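Side-chain contacts in CELL division control protein 6 (Pyrobaculum aerophilum, PDB 1FNN), which binds ADP and magnesium and, as a member of the Cdc6/Cdc18 family of AAA+ ATPases, is probably involved in regulating DNA replication: residues 42-47 with 144-149; 150-153 with 157-160. One frame throughout, in Å; residues are numbered along the deposited sequence.

Interaction 1 of 2, residues 42-47 with 144-149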
loop_
_atom_site.group_PDB
_atom_site.type_symbol
_atom_site.label_atom_id
_atom_site.label_comp_id
_atom_site.label_asym_id
_atom_site.label_seq_id
_atom_site.Cartn_x
_atom_site.Cartn_y
_atom_site.Cartn_z
ATOM N N HIS A 42 -32.362 -5.950 -11.086
ATOM C CA HIS A 42 -33.433 -6.370 -10.157
ATOM C C HIS A 42 -33.236 -5.894 -8.737
ATOM O O HIS A 42 -34.160 -6.024 -7.925
ATOM C CB HIS A 42 -33.524 -7.910 -10.179
ATOM C CG HIS A 42 -33.712 -8.367 -11.601
ATOM N ND1 HIS A 42 -34.919 -8.141 -12.242
ATOM C CD2 HIS A 42 -32.924 -8.994 -12.487
ATOM C CE1 HIS A 42 -34.857 -8.620 -13.472
ATOM N NE2 HIS A 42 -33.655 -9.143 -13.645
ATOM N N HIS A 43 -32.065 -5.359 -8.381
ATOM C CA HIS A 43 -31.876 -4.701 -7.084
ATOM C C HIS A 43 -30.657 -3.780 -7.212
ATOM O O HIS A 43 -30.072 -3.756 -8.292
ATOM C CB HIS A 43 -31.612 -5.737 -5.980
ATOM C CG HIS A 43 -30.195 -6.183 -5.771
ATOM N ND1 HIS A 43 -29.580 -7.141 -6.527
ATOM C CD2 HIS A 43 -29.262 -5.773 -4.849
ATOM C CE1 HIS A 43 -28.318 -7.354 -6.131
ATOM N NE2 HIS A 43 -28.131 -6.514 -5.111
ATOM N N TYR A 44 -30.415 -2.920 -6.246
ATOM C CA TYR A 44 -29.342 -1.953 -6.295
ATOM C C TYR A 44 -28.172 -2.403 -5.424
ATOM O O TYR A 44 -28.210 -2.227 -4.212
ATOM C CB TYR A 44 -29.899 -0.642 -5.753
ATOM C CG TYR A 44 -28.936 0.505 -5.559
ATOM C CD1 TYR A 44 -29.258 1.495 -4.628
ATOM C CD2 TYR A 44 -27.740 0.624 -6.259
ATOM C CE1 TYR A 44 -28.411 2.572 -4.409
ATOM C CE2 TYR A 44 -26.901 1.691 -6.040
ATOM C CZ TYR A 44 -27.233 2.656 -5.123
ATOM O OH TYR A 44 -26.397 3.724 -4.903
ATOM N N PRO A 45 -27.135 -2.932 -6.045
ATOM C CA PRO A 45 -25.951 -3.363 -5.306
ATOM C C PRO A 45 -25.084 -2.173 -4.959
ATOM O O PRO A 45 -24.843 -1.317 -5.818
ATOM C CB PRO A 45 -25.236 -4.297 -6.250
ATOM C CG PRO A 45 -26.061 -4.414 -7.480
ATOM C CD PRO A 45 -27.009 -3.270 -7.477
ATOM N N ARG A 46 -24.647 -2.058 -3.699
ATOM C CA ARG A 46 -23.702 -1.014 -3.345
ATOM C C ARG A 46 -22.758 -1.502 -2.241
ATOM O O ARG A 46 -23.161 -2.395 -1.479
ATOM C CB ARG A 46 -24.300 0.335 -3.091
ATOM C CG ARG A 46 -25.441 0.572 -2.152
ATOM C CD ARG A 46 -26.700 -0.263 -2.409
ATOM N NE ARG A 46 -27.689 0.085 -1.428
ATOM C CZ ARG A 46 -28.832 -0.475 -1.106
ATOM N NH1 ARG A 46 -29.254 -1.564 -1.726
ATOM N NH2 ARG A 46 -29.509 0.121 -0.134
ATOM N N ALA A 47 -21.462 -1.157 -2.354
ATOM C CA ALA A 47 -20.484 -1.493 -1.318
ATOM C C ALA A 47 -19.567 -0.278 -1.077
ATOM O O ALA A 47 -19.365 0.549 -1.962
ATOM C CB ALA A 47 -19.598 -2.639 -1.775
ATOM N N THR A 144 -25.526 12.632 -4.077
ATOM C CA THR A 144 -26.190 12.590 -5.389
ATOM C C THR A 144 -25.995 11.223 -6.035
ATOM O O THR A 144 -26.996 10.609 -6.406
ATOM C CB THR A 144 -25.653 13.693 -6.304
ATOM O OG1 THR A 144 -26.013 14.938 -5.691
ATOM C CG2 THR A 144 -26.261 13.601 -7.699
ATOM N N PHE A 145 -24.759 10.731 -6.169
ATOM C CA PHE A 145 -24.583 9.449 -6.873
ATOM C C PHE A 145 -25.099 8.272 -6.102
ATOM O O PHE A 145 -25.767 7.387 -6.664
ATOM C CB PHE A 145 -23.102 9.270 -7.280
ATOM C CG PHE A 145 -22.801 10.253 -8.393
ATOM C CD1 PHE A 145 -22.094 11.400 -8.168
ATOM C CD2 PHE A 145 -23.259 9.986 -9.677
ATOM C CE1 PHE A 145 -21.826 12.291 -9.182
ATOM C CE2 PHE A 145 -22.994 10.875 -10.698
ATOM C CZ PHE A 145 -22.281 12.025 -10.455
ATOM N N ILE A 146 -24.946 8.293 -4.776
ATOM C CA ILE A 146 -25.524 7.247 -3.946
ATOM C C ILE A 146 -27.023 7.142 -4.129
ATOM O O ILE A 146 -27.523 6.016 -4.204
ATOM C CB ILE A 146 -25.217 7.486 -2.438
ATOM C CG1 ILE A 146 -23.719 7.247 -2.219
ATOM C CG2 ILE A 146 -26.063 6.562 -1.574
ATOM C CD1 ILE A 146 -23.145 7.835 -0.937
ATOM N N ARG A 147 -27.734 8.258 -4.214
ATOM C CA ARG A 147 -29.187 8.247 -4.315
ATOM C C ARG A 147 -29.710 7.901 -5.698
ATOM O O ARG A 147 -30.741 7.224 -5.795
ATOM C CB ARG A 147 -29.762 9.615 -3.895
ATOM C CG ARG A 147 -29.672 9.809 -2.387
ATOM C CD ARG A 147 -29.887 11.251 -1.933
ATOM N NE ARG A 147 -30.636 11.217 -0.693
ATOM C CZ ARG A 147 -31.154 12.097 0.126
ATOM N NH1 ARG A 147 -31.078 13.408 -0.058
ATOM N NH2 ARG A 147 -31.795 11.641 1.204
ATOM N N LEU A 148 -28.881 8.163 -6.715
ATOM C CA LEU A 148 -29.308 7.904 -8.087
ATOM C C LEU A 148 -29.659 6.449 -8.301
ATOM O O LEU A 148 -30.696 6.139 -8.886
ATOM C CB LEU A 148 -28.244 8.401 -9.068
ATOM C CG LEU A 148 -28.611 8.404 -10.555
ATOM C CD1 LEU A 148 -29.895 9.197 -10.799
ATOM C CD2 LEU A 148 -27.472 9.003 -11.377
ATOM N N GLY A 149 -28.879 5.495 -7.793
ATOM C CA GLY A 149 -29.128 4.090 -7.966
ATOM C C GLY A 149 -30.440 3.583 -7.393
ATOM O O GLY A 149 -30.853 2.465 -7.717
HETATM O O HOH W 1 -25.996 4.878 -7.577
#
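F145 and Y44 are joined through water: one molecule donates to F145 O at 2.7 Å and to Y44 OH at 2.9 Å, and also accepts a weak bond from G149 N. One residue on, I146 makes the direct link. Its carbonyl oxygen lies at the edge of the tyrosine ring, near the ring plane, and accepts the phenolic proton over a Y44 OH to I146 O distance of 2.6 Å; the hydroxyl approaches at a C=O...donor angle of 129°, tilted 18° from the carbonyl plane. The hydroxyl thus gives one hydrogen bond to the I146 carbonyl and takes one from the water. Helix 139-148 belongs to the beta-alpha-beta crossover between strands 127-132 and 160-166 of the parallel AAA+ sheet, whereas Y44 leads into strand 46-50, which lies beside 160-166. Further along, G149 lays its backbone over one face of the ring, with CA 3.8 Å from the Y44 ring centroid in a CH-pi contact. This close approach depends on the absence of a beta carbon, which would point at the ring. On the opposite face sits R46 CD, while R46 NH1 bonds Y44 O at 2.8 Å, curling the arginine back over the tyrosine. The Y44 ring reaches between these two layers because its CG is trans to the backbone N (chi1 174°). A phenylalanine here would probably keep the sandwich but leave I146 O without its proton donor and the water without one of its acceptors.

Interaction 2 of 2, residues 150-153 with 157-160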
loop_
_atom_site.group_PDB
_atom_site.type_symbol
_atom_site.label_atom_id
_atom_site.label_comp_id
_atom_site.label_asym_id
_atom_site.label_seq_id
_atom_site.Cartn_x
_atom_site.Cartn_y
_atom_site.Cartn_z
ATOM N N GLN A 150 -31.050 4.289 -6.456
ATOM C CA GLN A 150 -32.343 3.955 -5.901
ATOM C C GLN A 150 -33.521 4.341 -6.782
ATOM O O GLN A 150 -34.622 3.807 -6.617
ATOM C CB GLN A 150 -32.552 4.671 -4.560
ATOM C CG GLN A 150 -32.053 3.866 -3.380
ATOM C CD GLN A 150 -32.681 4.360 -2.076
ATOM O OE1 GLN A 150 -32.943 3.519 -1.217
ATOM N NE2 GLN A 150 -32.904 5.671 -1.960
ATOM N N GLU A 151 -33.334 5.221 -7.734
ATOM C CA GLU A 151 -34.394 5.708 -8.608
ATOM C C GLU A 151 -34.773 4.795 -9.743
ATOM O O GLU A 151 -34.739 5.177 -10.911
ATOM C CB GLU A 151 -33.952 7.104 -9.106
ATOM C CG GLU A 151 -33.926 7.979 -7.844
ATOM C CD GLU A 151 -34.273 9.424 -8.047
ATOM O OE1 GLU A 151 -34.623 9.791 -9.185
ATOM O OE2 GLU A 151 -34.198 10.208 -7.072
ATOM N N ALA A 152 -35.244 3.595 -9.423
ATOM C CA ALA A 152 -35.538 2.592 -10.420
ATOM C C ALA A 152 -36.694 2.963 -11.343
ATOM O O ALA A 152 -36.697 2.411 -12.454
ATOM C CB ALA A 152 -35.842 1.210 -9.860
ATOM N N ASP A 153 -37.680 3.705 -10.858
ATOM C CA ASP A 153 -38.817 4.019 -11.720
ATOM C C ASP A 153 -38.409 5.030 -12.780
ATOM O O ASP A 153 -38.764 4.813 -13.940
ATOM C CB ASP A 153 -40.053 4.524 -10.965
ATOM C CG ASP A 153 -40.609 3.429 -10.075
ATOM O OD1 ASP A 153 -40.616 2.250 -10.489
ATOM O OD2 ASP A 153 -41.037 3.753 -8.959
ATOM N N ALA A 157 -35.113 0.384 -14.329
ATOM C CA ALA A 157 -34.637 -0.830 -13.679
ATOM C C ALA A 157 -33.631 -0.413 -12.617
ATOM O O ALA A 157 -33.386 0.802 -12.509
ATOM C CB ALA A 157 -33.967 -1.772 -14.672
ATOM N N PHE A 158 -33.073 -1.349 -11.841
ATOM C CA PHE A 158 -31.984 -0.855 -10.929
ATOM C C PHE A 158 -30.761 -0.870 -11.845
ATOM O O PHE A 158 -30.076 -1.896 -11.936
ATOM C CB PHE A 158 -31.917 -1.799 -9.740
ATOM C CG PHE A 158 -32.995 -1.513 -8.729
ATOM C CD1 PHE A 158 -34.061 -2.375 -8.587
ATOM C CD2 PHE A 158 -32.922 -0.380 -7.935
ATOM C CE1 PHE A 158 -35.065 -2.126 -7.657
ATOM C CE2 PHE A 158 -33.919 -0.132 -7.013
ATOM C CZ PHE A 158 -34.989 -0.999 -6.871
ATOM N N ARG A 159 -30.544 0.259 -12.546
ATOM C CA ARG A 159 -29.517 0.242 -13.579
ATOM C C ARG A 159 -28.115 0.515 -13.102
ATOM O O ARG A 159 -27.227 0.639 -13.938
ATOM C CB ARG A 159 -29.946 1.205 -14.725
ATOM C CG ARG A 159 -31.091 0.625 -15.569
ATOM C CD ARG A 159 -31.474 1.607 -16.732
ATOM N NE ARG A 159 -32.611 1.054 -17.491
ATOM C CZ ARG A 159 -32.530 0.032 -18.327
ATOM N NH1 ARG A 159 -31.382 -0.596 -18.554
ATOM N NH2 ARG A 159 -33.563 -0.458 -19.007
ATOM N N ILE A 160 -27.912 0.804 -11.817
ATOM C CA ILE A 160 -26.615 1.205 -11.318
ATOM C C ILE A 160 -26.174 0.336 -10.136
ATOM O O ILE A 160 -26.980 0.098 -9.234
ATOM C CB ILE A 160 -26.630 2.663 -10.832
ATOM C CG1 ILE A 160 -26.924 3.649 -11.971
ATOM C CG2 ILE A 160 -25.287 3.079 -10.229
ATOM C CD1 ILE A 160 -27.110 5.081 -11.475
#
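A152 and F158 make the principal apolar contact. The methyl group of A152 sits over the centre of one face of the F158 ring, CB lying 3.7 Å from the ring centroid and only 11° off the normal, a CH-pi arrangement in which the methyl lies nearest CE2, with the other ring carbons little farther off. With CG trans to the carbonyl carbon (chi1 -79°) the ring is carried toward the A152 methyl. Both sides of the contact are built on tight turns: inverse gamma turns are centred on E151 and F158, and between them runs the short helix 152-155, with E151 as its N-cap residue, before the chain enters strand 160-166 of the AAA+ sheet. Backbone interactions accompany the turns. A152 N donates to Q150 O at 2.9 Å across the first turn, and the same backbone oxygen meets the phenylalanine ring obliquely, Q150 O lying 4.0 Å from F158 CE2. A152 CA makes a CA-H...O contact of 3.5 Å with A157 O. A152 O also faces A157 N, but the angle is too poor for a hydrogen bond. Polar anchoring of the second segment comes from outside: W36 NE1 bonds F158 O, and R159 forms a salt bridge with D124.

In the fold
Interactions 1 and 2 follow one another along the chain and lie side by side, their centres about 7 Å apart. G149 and Q150 are consecutive, so one segment runs on from the other: G149, which closes interaction 1, puts its carbonyl oxygen 3.5 Å from F158 CD2, and Q150 and F158 both bring side chains against Y44. Segment 42-47 also packs directly on interaction 2, with H43 O 3.1 Å from F158 CB. Both contacts lie within the AAA domain but away from the nucleotide site. Interaction 1 is centred about 28 Å, and interaction 2 about 35 Å, from the centre of the chain. Strand 46-50, which starts in interaction 1, leads on to the P-loop, where G54 to V59 bind ADP and T58 binds magnesium.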